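Local coordinates for replicase polyprotein 1a (Avian infectious bronchitis virus, PDB 3LD1), which is a viral polyprotein represented here by its non-structural protein 2 portion, whose own function is not established and which probably serves the coronavirus replication machinery, at residues 17-23 with 133-139. The protein carries 3 engineered substitutions. Sequence-based numbering, arbitrary orientation.
Sequences DALFFYT and WLQVAAK
D17 lies nearest A137 and F21 nearest W133, by their CA atoms, where the end of helix 13-20 meets the chain leaving helix 128-134. The CA atoms of D17 and A137 are 5.9 Å apart, whereas those of F21 and W133 stand 7.6 Å apart. F21 is the first residue to leave helical geometry, within a type I turn from F20 to T23; the second segment has its own type I turn, L134 to A137.

At the closer end one carboxylate grips two successive backbone amides. D17 OD2 accepts from A138 N at 2.7 Å through its syn lone pair, with a bent N-H...O angle of 135°. D17 OD1 accepts from K139 N at 2.9 Å; this bond is straighter, although the amide is tilted out of the carboxylate plane. Because K139 is the N-cap residue of helix 140-162, the carboxylate holds the chain just where that helix begins. R37 forms a salt bridge to OD2, which should favour the ionised form.

At the wider end aromatic and apolar side chains make the contact. F20 directs its edge at the face of the W133 six-membered ring, a T-shaped pair with planes at 81° and centroids 5.1 Å apart; its ring reaches W133 because CG stands anti to the backbone N (chi1 -175°). T23 CG2 makes an off-centre CH-pi contact with the five-membered ring. F21 runs past W133 in the opposite direction, its CE1 3.4 Å from W133 CB, while its CE2 and CZ touch L134 CD2 and A137 CB.

Helix 30-46 borders this buried junction through R37 and F40, which meet F20, and A33, which meets W133; F94 and Y98 of helix 93-103 pack on F21, and L134 leans on helix 140-162.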
ATOM      1  N   ASP A  17     -19.219 -17.759   3.312  1.00 37.89           N
ATOM      2  CA  ASP A  17     -19.344 -16.719   2.307  1.00 38.72           C
ATOM      3  C   ASP A  17     -20.797 -16.466   1.903  1.00 37.83           C
ATOM      4  O   ASP A  17     -21.250 -15.283   1.779  1.00 35.52           O
ATOM      5  CB  ASP A  17     -18.561 -17.109   1.008  1.00 39.62           C
ATOM      6  CG  ASP A  17     -17.058 -16.835   1.094  1.00 38.39           C
ATOM      7  OD1 ASP A  17     -16.334 -17.416   0.268  1.00 40.59           O
ATOM      8  OD2 ASP A  17     -16.619 -16.013   1.936  1.00 37.90           O
ATOM      9  N   ALA A  18     -21.537 -17.556   1.677  1.00 36.60           N
ATOM     10  CA  ALA A  18     -22.923 -17.313   1.240  1.00 36.80           C
ATOM     11  C   ALA A  18     -23.684 -16.640   2.356  1.00 36.35           C
ATOM     12  O   ALA A  18     -24.445 -15.726   2.085  1.00 36.04           O
ATOM     13  CB  ALA A  18     -23.611 -18.541   0.826  1.00 35.24           C
ATOM     14  N   LEU A  19     -23.516 -17.117   3.598  1.00 37.30           N
ATOM     15  CA  LEU A  19     -24.172 -16.476   4.761  1.00 37.25           C
ATOM     16  C   LEU A  19     -23.755 -15.008   4.735  1.00 39.25           C
ATOM     17  O   LEU A  19     -24.572 -14.146   4.487  1.00 40.39           O
ATOM     18  CB  LEU A  19     -23.723 -17.106   6.057  1.00 37.38           C
ATOM     19  CG  LEU A  19     -24.132 -16.437   7.382  1.00 36.65           C
ATOM     20  CD1 LEU A  19     -25.653 -16.254   7.482  1.00 36.56           C
ATOM     21  CD2 LEU A  19     -23.577 -17.273   8.567  1.00 34.41           C
ATOM     22  N   PHE A  20     -22.472 -14.709   4.902  1.00 40.61           N
ATOM     23  CA  PHE A  20     -22.061 -13.297   4.909  1.00 42.20           C
ATOM     24  C   PHE A  20     -22.599 -12.445   3.716  1.00 42.76           C
ATOM     25  O   PHE A  20     -22.855 -11.244   3.833  1.00 42.63           O
ATOM     26  CB  PHE A  20     -20.520 -13.134   4.980  1.00 42.81           C
ATOM     27  CG  PHE A  20     -20.071 -11.659   5.105  1.00 42.95           C
ATOM     28  CD1 PHE A  20     -20.242 -10.966   6.313  1.00 40.34           C
ATOM     29  CD2 PHE A  20     -19.523 -10.980   4.000  1.00 40.21           C
ATOM     30  CE1 PHE A  20     -19.832  -9.606   6.405  1.00 46.10           C
ATOM     31  CE2 PHE A  20     -19.078  -9.646   4.075  1.00 38.94           C
ATOM     32  CZ  PHE A  20     -19.250  -8.932   5.251  1.00 42.67           C
ATOM     33  N   PHE A  21     -22.759 -13.056   2.557  1.00 43.26           N
ATOM     34  CA  PHE A  21     -23.155 -12.262   1.419  1.00 43.90           C
ATOM     35  C   PHE A  21     -24.613 -11.781   1.403  1.00 44.12           C
ATOM     36  O   PHE A  21     -25.093 -11.251   0.381  1.00 44.30           O
ATOM     37  CB  PHE A  21     -22.849 -13.070   0.191  1.00 44.64           C
ATOM     38  CG  PHE A  21     -21.414 -13.089  -0.141  1.00 47.66           C
ATOM     39  CD1 PHE A  21     -20.564 -12.083   0.358  1.00 48.16           C
ATOM     40  CD2 PHE A  21     -20.894 -14.064  -1.026  1.00 49.46           C
ATOM     41  CE1 PHE A  21     -19.188 -12.102   0.016  1.00 49.58           C
ATOM     42  CE2 PHE A  21     -19.513 -14.096  -1.356  1.00 44.36           C
ATOM     43  CZ  PHE A  21     -18.678 -13.127  -0.839  1.00 45.23           C
ATOM     44  N   TYR A  22     -25.331 -11.981   2.510  1.00 44.64           N
ATOM     45  CA  TYR A  22     -26.658 -11.385   2.680  1.00 44.52           C
ATOM     46  C   TYR A  22     -26.544  -9.974   3.189  1.00 45.45           C
ATOM     47  O   TYR A  22     -27.552  -9.277   3.248  1.00 45.59           O
ATOM     48  CB  TYR A  22     -27.495 -12.174   3.679  1.00 44.01           C
ATOM     49  CG  TYR A  22     -28.173 -13.353   3.074  1.00 43.05           C
ATOM     50  CD1 TYR A  22     -29.590 -13.352   2.891  1.00 43.72           C
ATOM     51  CD2 TYR A  22     -27.431 -14.512   2.704  1.00 40.03           C
ATOM     52  CE1 TYR A  22     -30.260 -14.506   2.291  1.00 42.62           C
ATOM     53  CE2 TYR A  22     -28.087 -15.643   2.132  1.00 42.72           C
ATOM     54  CZ  TYR A  22     -29.507 -15.588   1.922  1.00 42.26           C
ATOM     55  OH  TYR A  22     -30.149 -16.600   1.375  1.00 42.42           O
ATOM     56  N   THR A  23     -25.322  -9.564   3.562  1.00 46.77           N
ATOM     57  CA  THR A  23     -25.062  -8.284   4.219  1.00 47.49           C
ATOM     58  C   THR A  23     -25.620  -7.111   3.401  1.00 49.17           C
ATOM     59  O   THR A  23     -25.704  -7.186   2.144  1.00 48.21           O
ATOM     60  CB  THR A  23     -23.562  -8.051   4.449  1.00 47.19           C
ATOM     61  OG1 THR A  23     -23.398  -6.917   5.315  1.00 48.18           O
ATOM     62  CG2 THR A  23     -22.851  -7.796   3.116  1.00 46.16           C
ATOM     63  N   TRP A 133     -16.733  -7.658  -2.261  1.00 41.92           N
ATOM     64  CA  TRP A 133     -16.963  -8.724  -1.264  1.00 41.78           C
ATOM     65  C   TRP A 133     -16.276 -10.042  -1.713  1.00 41.54           C
ATOM     66  O   TRP A 133     -15.670 -10.804  -0.902  1.00 40.92           O
ATOM     67  CB  TRP A 133     -18.460  -8.966  -0.941  1.00 42.55           C
ATOM     68  CG  TRP A 133     -19.279  -7.784  -0.259  1.00 44.96           C
ATOM     69  CD1 TRP A 133     -20.423  -7.224  -0.745  1.00 48.56           C
ATOM     70  CD2 TRP A 133     -19.029  -7.094   1.002  1.00 45.99           C
ATOM     71  NE1 TRP A 133     -20.868  -6.217   0.071  1.00 45.91           N
ATOM     72  CE2 TRP A 133     -20.059  -6.135   1.164  1.00 45.77           C
ATOM     73  CE3 TRP A 133     -18.029  -7.178   1.984  1.00 44.56           C
ATOM     74  CZ2 TRP A 133     -20.129  -5.272   2.255  1.00 45.70           C
ATOM     75  CZ3 TRP A 133     -18.119  -6.355   3.085  1.00 48.44           C
ATOM     76  CH2 TRP A 133     -19.162  -5.388   3.209  1.00 48.00           C
ATOM     77  N   LEU A 134     -16.333 -10.292  -3.015  1.00 41.14           N
ATOM     78  CA  LEU A 134     -15.613 -11.437  -3.613  1.00 41.61           C
ATOM     79  C   LEU A 134     -14.127 -11.377  -3.190  1.00 41.23           C
ATOM     80  O   LEU A 134     -13.512 -12.407  -2.826  1.00 40.42           O
ATOM     81  CB  LEU A 134     -15.780 -11.484  -5.142  1.00 40.50           C
ATOM     82  CG  LEU A 134     -17.253 -11.717  -5.567  1.00 41.85           C
ATOM     83  CD1 LEU A 134     -17.443 -11.714  -7.058  1.00 41.26           C
ATOM     84  CD2 LEU A 134     -17.884 -13.004  -4.983  1.00 39.36           C
ATOM     85  N   GLN A 135     -13.616 -10.147  -3.167  1.00 40.02           N
ATOM     86  CA  GLN A 135     -12.222  -9.921  -2.918  1.00 39.79           C
ATOM     87  C   GLN A 135     -11.932 -10.109  -1.453  1.00 40.13           C
ATOM     88  O   GLN A 135     -10.770 -10.121  -1.058  1.00 38.76           O
ATOM     89  CB  GLN A 135     -11.750  -8.572  -3.466  1.00 38.69           C
ATOM     90  CG  GLN A 135     -11.759  -8.536  -4.981  1.00 37.18           C
ATOM     91  CD  GLN A 135     -11.776  -7.104  -5.510  1.00 39.43           C
ATOM     92  OE1 GLN A 135     -12.221  -6.234  -4.787  1.00 43.73           O
ATOM     93  NE2 GLN A 135     -11.280  -6.844  -6.766  1.00 36.04           N
ATOM     94  N   VAL A 136     -12.966 -10.326  -0.654  1.00 40.49           N
ATOM     95  CA  VAL A 136     -12.724 -10.676   0.760  1.00 42.63           C
ATOM     96  C   VAL A 136     -13.387 -11.982   1.127  1.00 41.65           C
ATOM     97  O   VAL A 136     -13.465 -12.326   2.298  1.00 42.88           O
ATOM     98  CB  VAL A 136     -13.145  -9.515   1.783  1.00 43.24           C
ATOM     99  CG1 VAL A 136     -12.205  -8.343   1.656  1.00 46.63           C
ATOM    100  CG2 VAL A 136     -14.540  -9.021   1.504  1.00 44.91           C
ATOM    101  N   ALA A 137     -13.833 -12.726   0.120  1.00 41.35           N
ATOM    102  CA  ALA A 137     -14.427 -14.014   0.360  1.00 40.37           C
ATOM    103  C   ALA A 137     -13.476 -14.885   1.163  1.00 39.79           C
ATOM    104  O   ALA A 137     -12.311 -14.775   0.952  1.00 40.75           O
ATOM    105  CB  ALA A 137     -14.764 -14.655  -0.949  1.00 40.64           C
ATOM    106  N   ALA A 138     -13.955 -15.695   2.112  1.00 39.77           N
ATOM    107  CA  ALA A 138     -13.178 -16.838   2.662  1.00 39.61           C
ATOM    108  C   ALA A 138     -12.717 -17.886   1.616  1.00 40.29           C
ATOM    109  O   ALA A 138     -11.649 -18.503   1.789  1.00 42.55           O
ATOM    110  CB  ALA A 138     -13.957 -17.552   3.814  1.00 36.61           C
ATOM    111  N   LYS A 139     -13.509 -18.194   0.603  1.00 40.16           N
ATOM    112  CA  LYS A 139     -13.058 -19.288  -0.237  1.00 41.50           C
ATOM    113  C   LYS A 139     -11.901 -18.844  -1.089  1.00 42.17           C
ATOM    114  O   LYS A 139     -11.962 -17.902  -1.942  1.00 42.00           O
ATOM    115  CB  LYS A 139     -14.141 -19.982  -1.094  1.00 42.78           C
ATOM    116  CG  LYS A 139     -13.880 -21.542  -1.225  1.00 39.39           C
ATOM    117  CD  LYS A 139     -14.461 -22.174  -2.436  1.00 43.03           C
ATOM    118  CE  LYS A 139     -14.261 -23.710  -2.499  1.00 43.77           C
ATOM    119  NZ  LYS A 139     -14.170 -24.215  -1.053  1.00 51.84           N
TER